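Local structure of acetylglutamate kinase (Streptococcus mutans, 3L86) at residues Asn86-Lys91 and Met104-His109; Lys117-Lys122 and Ile174-Ser179; Lys138-Ala143 and Arg163-Phe168. The protein probably catalyses the ATP-dependent phosphorylation of N-acetyl-L-glutamate, an early step in the biosynthesis of arginine. All coordinates share one frame; numbering follows the deposited sequence.

Interaction 1 of 3, residues Asn86-Lys91 and Met104-His109; sequences NQVPVK and MVLVSH
Leu106 turns CG away from its own carbonyl carbon (chi1 -58°), and its two methyls then meet two residues of the loop after helix 76-85. Val88 holds CG1 anti to the backbone N (chi1 -179°), which leaves CG2 as the branch facing the helix. Val88 and Leu106 meet end on, with Val88 CG2 4.1 Å from Leu106 CD1. The other methyl serves Asn86. Leu106 CD2 lies 4.2 Å from Asn86 CG, and the two side chains run antiparallel alongside each other. The amide ND2 of Asn86 hydrogen-bonds back to Leu82 O in the last turn of helix 76-85.

The loop is shaped by a Schellman motif that ends helix 76-85. Gln87 is its C-prime residue, with positive phi, and Val88 N bonds back to Met83 O. Val88 also packs on Met83 and Asp103. The side chain of Leu106 is about 10 Å from the bound N-acetyl-L-glutamate and does not touch it. Only 104 Å² is buried, at the surface. The contact rests on loose van der Waals packing, and the turn's own hydrogen bonds set the shape of the loop.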
ATOM      1  N   ASN A  86     -20.936   7.095  11.259  1.00 27.66           N
ATOM      2  CA  ASN A  86     -21.097   6.306  12.466  1.00 27.86           C
ATOM      3  C   ASN A  86     -20.685   7.046  13.751  1.00 28.05           C
ATOM      4  O   ASN A  86     -20.454   6.448  14.780  1.00 27.75           O
ATOM      5  CB  ASN A  86     -20.341   4.937  12.384  1.00 26.52           C
ATOM      6  CG  ASN A  86     -20.961   3.949  11.392  1.00 25.88           C
ATOM      7  OD1 ASN A  86     -21.676   3.057  11.759  1.00 22.64           O
ATOM      8  ND2 ASN A  86     -20.654   4.122  10.135  1.00 22.77           N
ATOM      9  N   GLN A  87     -20.580   8.360  13.653  1.00 29.15           N
ATOM     10  CA  GLN A  87     -20.197   9.252  14.782  1.00 30.20           C
ATOM     11  C   GLN A  87     -18.969   9.041  15.704  1.00 30.79           C
ATOM     12  O   GLN A  87     -19.006   9.442  16.808  1.00 31.74           O
ATOM     13  CB  GLN A  87     -21.435   9.590  15.630  1.00 30.40           C
ATOM     14  N   VAL A  88     -17.862   8.508  15.199  1.00 31.19           N
ATOM     15  CA  VAL A  88     -16.544   8.443  15.857  1.00 30.75           C
ATOM     16  C   VAL A  88     -15.525   9.496  15.343  1.00 30.83           C
ATOM     17  O   VAL A  88     -15.512   9.768  14.190  1.00 31.65           O
ATOM     18  CB  VAL A  88     -15.913   7.046  15.614  1.00 31.13           C
ATOM     19  CG1 VAL A  88     -14.615   6.949  16.264  1.00 28.70           C
ATOM     20  CG2 VAL A  88     -16.847   5.941  16.030  1.00 31.72           C
ATOM     21  N   PRO A  89     -14.665  10.018  16.193  1.00 30.41           N
ATOM     22  CA  PRO A  89     -13.650  11.028  15.942  1.00 30.61           C
ATOM     23  C   PRO A  89     -12.342  10.496  15.410  1.00 30.20           C
ATOM     24  O   PRO A  89     -11.778   9.654  16.017  1.00 31.37           O
ATOM     25  CB  PRO A  89     -13.351  11.590  17.354  1.00 30.47           C
ATOM     26  CG  PRO A  89     -14.198  10.952  18.271  1.00 29.35           C
ATOM     27  CD  PRO A  89     -14.820   9.739  17.616  1.00 30.94           C
ATOM     28  N   VAL A  90     -11.971  11.023  14.271  1.00 29.73           N
ATOM     29  CA  VAL A  90     -10.749  10.755  13.605  1.00 27.43           C
ATOM     30  C   VAL A  90      -9.642  11.518  14.292  1.00 27.08           C
ATOM     31  O   VAL A  90      -9.656  12.715  14.319  1.00 27.31           O
ATOM     32  CB  VAL A  90     -10.825  11.206  12.119  1.00 27.81           C
ATOM     33  CG1 VAL A  90      -9.536  10.971  11.402  1.00 24.18           C
ATOM     34  CG2 VAL A  90     -12.017  10.595  11.419  1.00 26.30           C
ATOM     35  N   LYS A  91      -8.718  10.752  14.869  1.00 27.59           N
ATOM     36  CA  LYS A  91      -7.475  11.187  15.406  1.00 25.68           C
ATOM     37  C   LYS A  91      -6.320  10.419  14.830  1.00 25.24           C
ATOM     38  O   LYS A  91      -6.318   9.220  14.821  1.00 23.52           O
ATOM     39  CB  LYS A  91      -7.431  11.066  16.926  1.00 27.16           C
ATOM     40  CG  LYS A  91      -8.557  10.383  17.509  1.00 26.33           C
ATOM     41  N   MET A 104     -11.836  -1.280  14.767  1.00  8.67           N
ATOM     42  CA  MET A 104     -11.384  -2.283  13.803  1.00  8.25           C
ATOM     43  C   MET A 104     -12.556  -2.840  12.996  1.00  8.09           C
ATOM     44  O   MET A 104     -12.426  -3.218  11.833  1.00  7.56           O
ATOM     45  CB  MET A 104     -10.634  -3.439  14.517  1.00  9.02           C
ATOM     46  CG  MET A 104      -9.140  -3.120  14.935  1.00  8.44           C
ATOM     47  SD  MET A 104      -8.079  -2.755  13.459  1.00  7.70           S
ATOM     48  CE  MET A 104      -8.270  -4.157  12.277  1.00  6.42           C
ATOM     49  N   VAL A 105     -13.728  -2.919  13.610  1.00  9.21           N
ATOM     50  CA  VAL A 105     -14.938  -3.328  12.841  1.00  7.86           C
ATOM     51  C   VAL A 105     -15.145  -2.370  11.642  1.00  8.42           C
ATOM     52  O   VAL A 105     -15.448  -2.792  10.519  1.00  8.00           O
ATOM     53  CB  VAL A 105     -16.240  -3.267  13.725  1.00  7.53           C
ATOM     54  CG1 VAL A 105     -17.505  -3.440  12.837  1.00  7.03           C
ATOM     55  CG2 VAL A 105     -16.223  -4.365  14.806  1.00  8.44           C
ATOM     56  N   LEU A 106     -15.025  -1.069  11.900  1.00  8.02           N
ATOM     57  CA  LEU A 106     -15.159  -0.036  10.859  1.00  7.18           C
ATOM     58  C   LEU A 106     -14.033  -0.114   9.812  1.00  7.44           C
ATOM     59  O   LEU A 106     -14.292  -0.032   8.593  1.00  5.80           O
ATOM     60  CB  LEU A 106     -15.182   1.371  11.529  1.00  7.94           C
ATOM     61  CG  LEU A 106     -16.330   1.514  12.561  1.00 10.78           C
ATOM     62  CD1 LEU A 106     -16.245   2.830  13.401  1.00 11.26           C
ATOM     63  CD2 LEU A 106     -17.577   1.515  11.756  1.00  9.44           C
ATOM     64  N   VAL A 107     -12.783  -0.256  10.298  1.00  8.70           N
ATOM     65  CA  VAL A 107     -11.588  -0.296   9.420  1.00  8.05           C
ATOM     66  C   VAL A 107     -11.684  -1.474   8.414  1.00  8.47           C
ATOM     67  O   VAL A 107     -11.480  -1.293   7.201  1.00  6.97           O
ATOM     68  CB  VAL A 107     -10.242  -0.307  10.240  1.00  9.02           C
ATOM     69  CG1 VAL A 107      -8.983  -0.571   9.355  1.00  8.04           C
ATOM     70  CG2 VAL A 107     -10.013   1.017  11.059  1.00  9.03           C
ATOM     71  N   SER A 108     -11.973  -2.679   8.910  1.00  9.06           N
ATOM     72  CA  SER A 108     -11.999  -3.851   8.027  1.00  8.95           C
ATOM     73  C   SER A 108     -13.174  -3.807   7.069  1.00  7.65           C
ATOM     74  O   SER A 108     -13.015  -4.181   5.879  1.00  7.27           O
ATOM     75  CB  SER A 108     -11.972  -5.182   8.823  1.00 10.54           C
ATOM     76  OG  SER A 108     -13.119  -5.279   9.615  1.00 14.19           O
ATOM     77  N   HIS A 109     -14.332  -3.308   7.523  1.00  5.55           N
ATOM     78  CA  HIS A 109     -15.476  -3.105   6.596  1.00  6.75           C
ATOM     79  C   HIS A 109     -15.149  -2.106   5.450  1.00  6.15           C
ATOM     80  O   HIS A 109     -15.403  -2.378   4.286  1.00  5.93           O
ATOM     81  CB  HIS A 109     -16.726  -2.585   7.341  1.00  6.55           C
ATOM     82  CG  HIS A 109     -17.826  -2.141   6.432  1.00  7.72           C
ATOM     83  ND1 HIS A 109     -18.342  -2.951   5.426  1.00  4.69           N
ATOM     84  CD2 HIS A 109     -18.531  -0.982   6.384  1.00  7.12           C
ATOM     85  CE1 HIS A 109     -19.290  -2.282   4.779  1.00  6.63           C
ATOM     86  NE2 HIS A 109     -19.433  -1.094   5.348  1.00  7.15           N
TER

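Interaction 2 of 3, residues Lys117-Lys122 and Ile174-Ser179; sequences KNLQEK and IPILAS
Ile176 lays its CD1 methyl against the backbone side of Gln120. Ile176 CD1 is 4.0 Å from Gln120 CA and 4.1 Å from Gln120 CB, so the helix is met close to its main chain. The second branch of Ile176 covers the preceding residue. Ile176 CG2 is 4.0 Å from Leu119 CD2, and these two side chains pass at a slant. The split follows from the torsion of Ile176, which sets CG1 beside the backbone N (chi1 -62°) and CG2 beside the carbonyl carbon. One strand residue thus spans two consecutive residues of helix 101-125. The nearest CA atoms, those of Gln120 and Ile176, are 7.6 Å apart.

With chi1 at 170° the side chain of Gln120 stretches out from the helix, and its buried OE1 accepts a hydrogen bond from Gln132 N. That polar link ties the helix to strand 130-132, beside the apolar contact. All three touching side chains are buried. Beyond the strand residues, Ser179 touches the bound N-acetyl-L-glutamate.

Helix 101-125 packs here on a face of the main sheet of the amino acid kinase fold. Strand 174-182 runs parallel to both 68-73 and 130-132, and Ile176 sits between the helix, where it also touches Leu123, and His73 and Cys130 of those flanking strands.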
ATOM      1  N   LYS A 117     -13.384  -4.728  -2.865  1.00  7.99           N
ATOM      2  CA  LYS A 117     -14.350  -5.382  -3.785  1.00  8.22           C
ATOM      3  C   LYS A 117     -14.513  -4.610  -5.116  1.00  8.54           C
ATOM      4  O   LYS A 117     -14.556  -5.219  -6.205  1.00  5.84           O
ATOM      5  CB  LYS A 117     -15.721  -5.603  -3.094  1.00  9.55           C
ATOM      6  CG  LYS A 117     -16.797  -6.306  -3.972  1.00  9.75           C
ATOM      7  CD  LYS A 117     -16.504  -7.774  -4.123  1.00 13.54           C
ATOM      8  CE  LYS A 117     -17.609  -8.505  -5.036  1.00 18.30           C
ATOM      9  NZ  LYS A 117     -18.860  -8.702  -4.276  1.00 21.35           N
ATOM     10  N   ASN A 118     -14.574  -3.276  -5.028  1.00  8.09           N
ATOM     11  CA  ASN A 118     -14.548  -2.423  -6.244  1.00 10.59           C
ATOM     12  C   ASN A 118     -13.275  -2.591  -7.151  1.00 10.44           C
ATOM     13  O   ASN A 118     -13.380  -2.644  -8.394  1.00  9.96           O
ATOM     14  CB  ASN A 118     -14.700  -0.929  -5.850  1.00 10.11           C
ATOM     15  CG  ASN A 118     -14.718   0.019  -7.083  1.00 13.60           C
ATOM     16  OD1 ASN A 118     -15.665  -0.009  -7.863  1.00 12.13           O
ATOM     17  ND2 ASN A 118     -13.692   0.885  -7.226  1.00 14.75           N
ATOM     18  N   LEU A 119     -12.080  -2.645  -6.530  1.00 10.96           N
ATOM     19  CA  LEU A 119     -10.827  -2.930  -7.235  1.00  9.94           C
ATOM     20  C   LEU A 119     -10.925  -4.226  -8.012  1.00 10.20           C
ATOM     21  O   LEU A 119     -10.634  -4.236  -9.201  1.00 10.33           O
ATOM     22  CB  LEU A 119      -9.653  -3.160  -6.277  1.00 10.47           C
ATOM     23  CG  LEU A 119      -8.723  -2.029  -5.947  1.00 16.03           C
ATOM     24  CD1 LEU A 119      -9.609  -1.023  -5.266  1.00 22.44           C
ATOM     25  CD2 LEU A 119      -7.555  -2.457  -5.025  1.00 11.27           C
ATOM     26  N   GLN A 120     -11.292  -5.320  -7.330  1.00  9.18           N
ATOM     27  CA  GLN A 120     -11.446  -6.596  -8.001  1.00  9.98           C
ATOM     28  C   GLN A 120     -12.468  -6.569  -9.151  1.00 11.17           C
ATOM     29  O   GLN A 120     -12.198  -7.130 -10.232  1.00 11.10           O
ATOM     30  CB  GLN A 120     -11.752  -7.700  -6.980  1.00 10.40           C
ATOM     31  CG  GLN A 120     -12.180  -9.027  -7.609  1.00 11.51           C
ATOM     32  CD  GLN A 120     -12.688 -10.065  -6.598  1.00 13.04           C
ATOM     33  OE1 GLN A 120     -11.924 -10.681  -5.882  1.00 10.33           O
ATOM     34  NE2 GLN A 120     -13.995 -10.297  -6.603  1.00  9.46           N
ATOM     35  N   GLU A 121     -13.615  -5.894  -8.955  1.00 10.89           N
ATOM     36  CA  GLU A 121     -14.638  -5.822 -10.016  1.00 12.38           C
ATOM     37  C   GLU A 121     -14.137  -4.990 -11.254  1.00 12.47           C
ATOM     38  O   GLU A 121     -14.303  -5.423 -12.386  1.00 13.53           O
ATOM     39  CB  GLU A 121     -16.006  -5.312  -9.488  1.00 12.65           C
ATOM     40  CG  GLU A 121     -16.590  -6.157  -8.327  1.00 14.17           C
ATOM     41  CD  GLU A 121     -17.752  -5.490  -7.552  1.00 21.90           C
ATOM     42  OE1 GLU A 121     -17.846  -4.233  -7.435  1.00 23.76           O
ATOM     43  OE2 GLU A 121     -18.577  -6.250  -6.987  1.00 26.57           O
ATOM     44  N   LYS A 122     -13.551  -3.814 -11.055  1.00 12.04           N
ATOM     45  CA  LYS A 122     -13.027  -3.024 -12.203  1.00 11.13           C
ATOM     46  C   LYS A 122     -11.964  -3.781 -13.015  1.00 11.65           C
ATOM     47  O   LYS A 122     -11.960  -3.733 -14.290  1.00 11.71           O
ATOM     48  CB  LYS A 122     -12.449  -1.669 -11.753  1.00 11.77           C
ATOM     49  CG  LYS A 122     -13.439  -0.665 -11.162  1.00 14.00           C
ATOM     50  CD  LYS A 122     -14.230  -0.003 -12.284  1.00 20.63           C
ATOM     51  CE  LYS A 122     -15.110   1.114 -11.752  1.00 23.68           C
ATOM     52  NZ  LYS A 122     -16.446   0.638 -11.367  1.00 25.75           N
ATOM     53  N   ILE A 174      -3.553 -12.267 -10.114  1.00 15.53           N
ATOM     54  CA  ILE A 174      -2.953 -11.205  -9.264  1.00 11.49           C
ATOM     55  C   ILE A 174      -3.626 -11.240  -7.896  1.00 10.26           C
ATOM     56  O   ILE A 174      -4.837 -11.035  -7.810  1.00  8.08           O
ATOM     57  CB  ILE A 174      -3.132  -9.790  -9.867  1.00 10.07           C
ATOM     58  CG1 ILE A 174      -2.449  -9.704 -11.246  1.00 11.53           C
ATOM     59  CG2 ILE A 174      -2.531  -8.730  -8.932  1.00  8.77           C
ATOM     60  CD1 ILE A 174      -2.832  -8.478 -12.093  1.00  5.43           C
ATOM     61  N   PRO A 175      -2.843 -11.497  -6.831  1.00 10.31           N
ATOM     62  CA  PRO A 175      -3.473 -11.335  -5.509  1.00  9.49           C
ATOM     63  C   PRO A 175      -3.668  -9.868  -5.155  1.00  9.83           C
ATOM     64  O   PRO A 175      -2.714  -9.104  -5.271  1.00  9.88           O
ATOM     65  CB  PRO A 175      -2.446 -11.925  -4.545  1.00 10.59           C
ATOM     66  CG  PRO A 175      -1.049 -11.827  -5.273  1.00 11.52           C
ATOM     67  CD  PRO A 175      -1.460 -12.059  -6.769  1.00  8.34           C
ATOM     68  N   ILE A 176      -4.872  -9.524  -4.669  1.00  8.64           N
ATOM     69  CA  ILE A 176      -5.191  -8.199  -4.077  1.00  7.83           C
ATOM     70  C   ILE A 176      -5.261  -8.229  -2.521  1.00  8.33           C
ATOM     71  O   ILE A 176      -6.130  -8.931  -1.912  1.00  8.45           O
ATOM     72  CB  ILE A 176      -6.486  -7.635  -4.689  1.00  7.30           C
ATOM     73  CG1 ILE A 176      -6.297  -7.415  -6.217  1.00  9.61           C
ATOM     74  CG2 ILE A 176      -6.877  -6.272  -4.045  1.00  4.56           C
ATOM     75  CD1 ILE A 176      -7.658  -7.372  -7.015  1.00 13.07           C
ATOM     76  N   LEU A 177      -4.352  -7.473  -1.896  1.00  8.07           N
ATOM     77  CA  LEU A 177      -4.223  -7.413  -0.420  1.00  8.47           C
ATOM     78  C   LEU A 177      -4.558  -6.089   0.222  1.00  6.77           C
ATOM     79  O   LEU A 177      -3.837  -5.093   0.069  1.00  7.26           O
ATOM     80  CB  LEU A 177      -2.789  -7.645  -0.018  1.00  8.08           C
ATOM     81  CG  LEU A 177      -2.194  -8.927   0.417  1.00 15.53           C
ATOM     82  CD1 LEU A 177      -2.402  -9.962  -0.698  1.00 17.63           C
ATOM     83  CD2 LEU A 177      -0.677  -8.709   0.708  1.00 14.40           C
ATOM     84  N   ALA A 178      -5.590  -6.091   1.043  1.00  7.58           N
ATOM     85  CA  ALA A 178      -5.903  -4.928   1.909  1.00  6.40           C
ATOM     86  C   ALA A 178      -4.847  -4.723   3.007  1.00  7.00           C
ATOM     87  O   ALA A 178      -4.175  -5.693   3.388  1.00  4.85           O
ATOM     88  CB  ALA A 178      -7.277  -5.128   2.563  1.00  4.91           C
ATOM     89  N   SER A 179      -4.768  -3.494   3.570  1.00  6.24           N
ATOM     90  CA  SER A 179      -3.742  -3.217   4.575  1.00  7.55           C
ATOM     91  C   SER A 179      -4.160  -3.661   5.991  1.00  8.57           C
ATOM     92  O   SER A 179      -4.584  -2.797   6.819  1.00  8.36           O
ATOM     93  CB  SER A 179      -3.335  -1.744   4.584  1.00  7.65           C
ATOM     94  OG  SER A 179      -4.462  -0.877   4.751  1.00  7.59           O
TER

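Interaction 3 of 3, residues Lys138-Ala143 and Arg163-Phe168; sequences KHVVAA and RVIEEF
Val140 meets two successive residues of helix 162-170, one with each methyl. The contact is carried by its CG1, which is 3.9 Å from Ile165 CD1. The two side chains cross at about a right angle. Ile165 starts off beside the contact, and it is the end of its chain that comes close to Val140. The other methyl, CG2, packs against Val164, but the short spacing of 3.3 Å between Val140 CG2 and Val164 CG1 is doubtful. Val164 has an unusual chi1 of 30°, so the exact rotation of its side chain is uncertain. Its CG1 also faces the carbonyl oxygen of His139, and that approach carries the same doubt.

The contact joins the lead-in to strand 141-145 with the helix that follows strand 155-160. These two strands form an antiparallel pair within the amino acid kinase family region, and strand 141-145 also bonds to strand 174-182, through backbone hydrogen bonds of Val141 and Ala143 with Tyr182. Asn161, between strand 155-160 and the helix, makes a backbone hydrogen bond with Val140, and Ile165 packs on Ile160 as well.

His139 directs its CB at the helix, but the ring turns off from it. Lys138 CG sits over the middle of one face of the His139 ring, 4.0 Å off it.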
ATOM      1  N   LYS A 138      -4.818 -13.946   7.063  1.00 10.27           N
ATOM      2  CA  LYS A 138      -4.116 -14.433   8.258  1.00 11.59           C
ATOM      3  C   LYS A 138      -2.990 -15.452   7.940  1.00 11.62           C
ATOM      4  O   LYS A 138      -2.099 -15.638   8.752  1.00 11.06           O
ATOM      5  CB  LYS A 138      -5.081 -15.021   9.289  1.00 11.21           C
ATOM      6  CG  LYS A 138      -5.728 -16.300   8.809  1.00 15.44           C
ATOM      7  CD  LYS A 138      -6.669 -16.885   9.899  1.00 17.69           C
ATOM      8  CE  LYS A 138      -8.008 -16.183   9.895  1.00 19.10           C
ATOM      9  NZ  LYS A 138      -8.671 -16.284   8.583  1.00 23.52           N
ATOM     10  N   HIS A 139      -3.002 -16.085   6.766  1.00 11.35           N
ATOM     11  CA  HIS A 139      -1.889 -16.944   6.432  1.00 12.65           C
ATOM     12  C   HIS A 139      -0.790 -16.227   5.645  1.00 12.50           C
ATOM     13  O   HIS A 139       0.171 -16.879   5.250  1.00 12.95           O
ATOM     14  CB  HIS A 139      -2.326 -18.162   5.635  1.00 14.54           C
ATOM     15  CG  HIS A 139      -3.426 -18.927   6.300  1.00 18.30           C
ATOM     16  ND1 HIS A 139      -4.686 -19.051   5.747  1.00 20.03           N
ATOM     17  CD2 HIS A 139      -3.467 -19.568   7.490  1.00 19.72           C
ATOM     18  CE1 HIS A 139      -5.448 -19.772   6.546  1.00 20.61           C
ATOM     19  NE2 HIS A 139      -4.740 -20.082   7.622  1.00 26.82           N
ATOM     20  N   VAL A 140      -0.939 -14.928   5.388  1.00  9.14           N
ATOM     21  CA  VAL A 140       0.128 -14.221   4.647  1.00  9.02           C
ATOM     22  C   VAL A 140       0.817 -13.144   5.469  1.00  8.34           C
ATOM     23  O   VAL A 140       2.058 -13.064   5.478  1.00  8.78           O
ATOM     24  CB  VAL A 140      -0.410 -13.611   3.312  1.00  9.23           C
ATOM     25  CG1 VAL A 140       0.573 -12.581   2.751  1.00 10.69           C
ATOM     26  CG2 VAL A 140      -0.675 -14.751   2.305  1.00  8.33           C
ATOM     27  N   VAL A 141       0.025 -12.296   6.145  1.00  6.87           N
ATOM     28  CA  VAL A 141       0.620 -11.131   6.849  1.00  7.04           C
ATOM     29  C   VAL A 141       0.599 -11.315   8.379  1.00  7.28           C
ATOM     30  O   VAL A 141      -0.463 -11.287   9.002  1.00  6.75           O
ATOM     31  CB  VAL A 141      -0.139  -9.783   6.537  1.00  6.26           C
ATOM     32  CG1 VAL A 141       0.659  -8.580   7.179  1.00  6.98           C
ATOM     33  CG2 VAL A 141      -0.283  -9.622   5.028  1.00  6.37           C
ATOM     34  N   ALA A 142       1.773 -11.487   8.969  1.00  7.75           N
ATOM     35  CA  ALA A 142       1.942 -11.423  10.428  1.00  7.04           C
ATOM     36  C   ALA A 142       2.374 -10.051  10.842  1.00  7.31           C
ATOM     37  O   ALA A 142       3.202  -9.428  10.137  1.00  7.05           O
ATOM     38  CB  ALA A 142       2.996 -12.433  10.838  1.00  8.95           C
ATOM     39  N   ALA A 143       1.852  -9.596  12.004  1.00  8.03           N
ATOM     40  CA  ALA A 143       2.122  -8.281  12.601  1.00  8.84           C
ATOM     41  C   ALA A 143       2.197  -8.292  14.144  1.00 10.07           C
ATOM     42  O   ALA A 143       1.826  -9.279  14.767  1.00 10.23           O
ATOM     43  CB  ALA A 143       1.017  -7.277  12.167  1.00  8.91           C
ATOM     44  N   ARG A 163       5.082 -18.240   0.300  1.00 27.43           N
ATOM     45  CA  ARG A 163       4.532 -19.463  -0.319  1.00 27.51           C
ATOM     46  C   ARG A 163       3.081 -19.332  -0.804  1.00 26.99           C
ATOM     47  O   ARG A 163       2.724 -19.789  -1.913  1.00 27.29           O
ATOM     48  CB  ARG A 163       4.706 -20.693   0.618  1.00 29.42           C
ATOM     49  N   VAL A 164       2.230 -18.670  -0.036  1.00 25.22           N
ATOM     50  CA  VAL A 164       0.856 -18.495  -0.521  1.00 23.05           C
ATOM     51  C   VAL A 164       0.601 -17.348  -1.522  1.00 23.33           C
ATOM     52  O   VAL A 164      -0.370 -17.383  -2.277  1.00 23.40           O
ATOM     53  CB  VAL A 164      -0.107 -18.408   0.625  1.00 24.43           C
ATOM     54  CG1 VAL A 164       0.612 -17.788   1.863  1.00 22.12           C
ATOM     55  CG2 VAL A 164      -1.407 -17.682   0.178  1.00 23.18           C
ATOM     56  N   ILE A 165       1.456 -16.329  -1.537  1.00 21.74           N
ATOM     57  CA  ILE A 165       1.442 -15.356  -2.655  1.00 20.82           C
ATOM     58  C   ILE A 165       1.970 -16.087  -3.929  1.00 19.99           C
ATOM     59  O   ILE A 165       1.477 -15.887  -5.020  1.00 19.22           O
ATOM     60  CB  ILE A 165       2.334 -14.074  -2.328  1.00 20.26           C
ATOM     61  CG1 ILE A 165       1.672 -13.210  -1.242  1.00 20.12           C
ATOM     62  CG2 ILE A 165       2.620 -13.239  -3.601  1.00 20.04           C
ATOM     63  CD1 ILE A 165       2.639 -12.261  -0.548  1.00 19.34           C
ATOM     64  N   GLU A 166       2.976 -16.933  -3.755  1.00 19.94           N
ATOM     65  CA  GLU A 166       3.574 -17.671  -4.885  1.00 20.48           C
ATOM     66  C   GLU A 166       2.583 -18.645  -5.572  1.00 21.00           C
ATOM     67  O   GLU A 166       2.683 -18.880  -6.774  1.00 20.62           O
ATOM     68  CB  GLU A 166       4.931 -18.313  -4.455  1.00 19.76           C
ATOM     69  CG  GLU A 166       6.089 -17.307  -4.458  1.00 22.66           C
ATOM     70  CD  GLU A 166       7.394 -17.794  -3.834  1.00 25.77           C
ATOM     71  OE1 GLU A 166       7.458 -18.935  -3.373  1.00 30.89           O
ATOM     72  OE2 GLU A 166       8.367 -17.023  -3.773  1.00 28.18           O
ATOM     73  N   GLU A 167       1.594 -19.173  -4.842  1.00 21.09           N
ATOM     74  CA  GLU A 167       0.562 -20.037  -5.455  1.00 22.05           C
ATOM     75  C   GLU A 167      -0.330 -19.308  -6.425  1.00 22.94           C
ATOM     76  O   GLU A 167      -0.710 -19.858  -7.487  1.00 21.94           O
ATOM     77  CB  GLU A 167      -0.338 -20.688  -4.411  1.00 22.85           C
ATOM     78  CG  GLU A 167       0.343 -21.793  -3.626  1.00 23.99           C
ATOM     79  N   PHE A 168      -0.713 -18.084  -6.048  1.00 22.33           N
ATOM     80  CA  PHE A 168      -1.463 -17.227  -6.946  1.00 22.59           C
ATOM     81  C   PHE A 168      -0.599 -16.902  -8.152  1.00 22.40           C
ATOM     82  O   PHE A 168      -1.063 -17.014  -9.265  1.00 21.95           O
ATOM     83  CB  PHE A 168      -1.879 -15.901  -6.256  1.00 23.58           C
ATOM     84  CG  PHE A 168      -2.925 -16.086  -5.224  1.00 23.90           C
ATOM     85  CD1 PHE A 168      -4.248 -16.125  -5.574  1.00 27.41           C
ATOM     86  CD2 PHE A 168      -2.573 -16.298  -3.898  1.00 27.67           C
ATOM     87  CE1 PHE A 168      -5.236 -16.345  -4.612  1.00 28.68           C
ATOM     88  CE2 PHE A 168      -3.548 -16.502  -2.941  1.00 29.01           C
ATOM     89  CZ  PHE A 168      -4.886 -16.522  -3.302  1.00 25.78           C
TER

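In the fold
Interactions 1 and 2 both use helix 101-125, with centres 21 Å apart. Interaction 1 packs the loop after helix 76-85 against the early part of this helix, and interaction 2 packs a later part on the main sheet. Interaction 1 closes along the chain before the other two open. Interaction 3 falls wholly between the two segments of interaction 2, and their centres are 15 Å apart. Helix 162-170 and strand 174-182 follow each other in the chain, and these two contacts touch where Pro175 CD lies 3.9 Å from Phe168 CB. Ser179, in segment 174-179, lines the N-acetyl-L-glutamate pocket, while the packing of interaction 2 is set back from it. Interaction 3 lies away from the substrate and nucleotide sites.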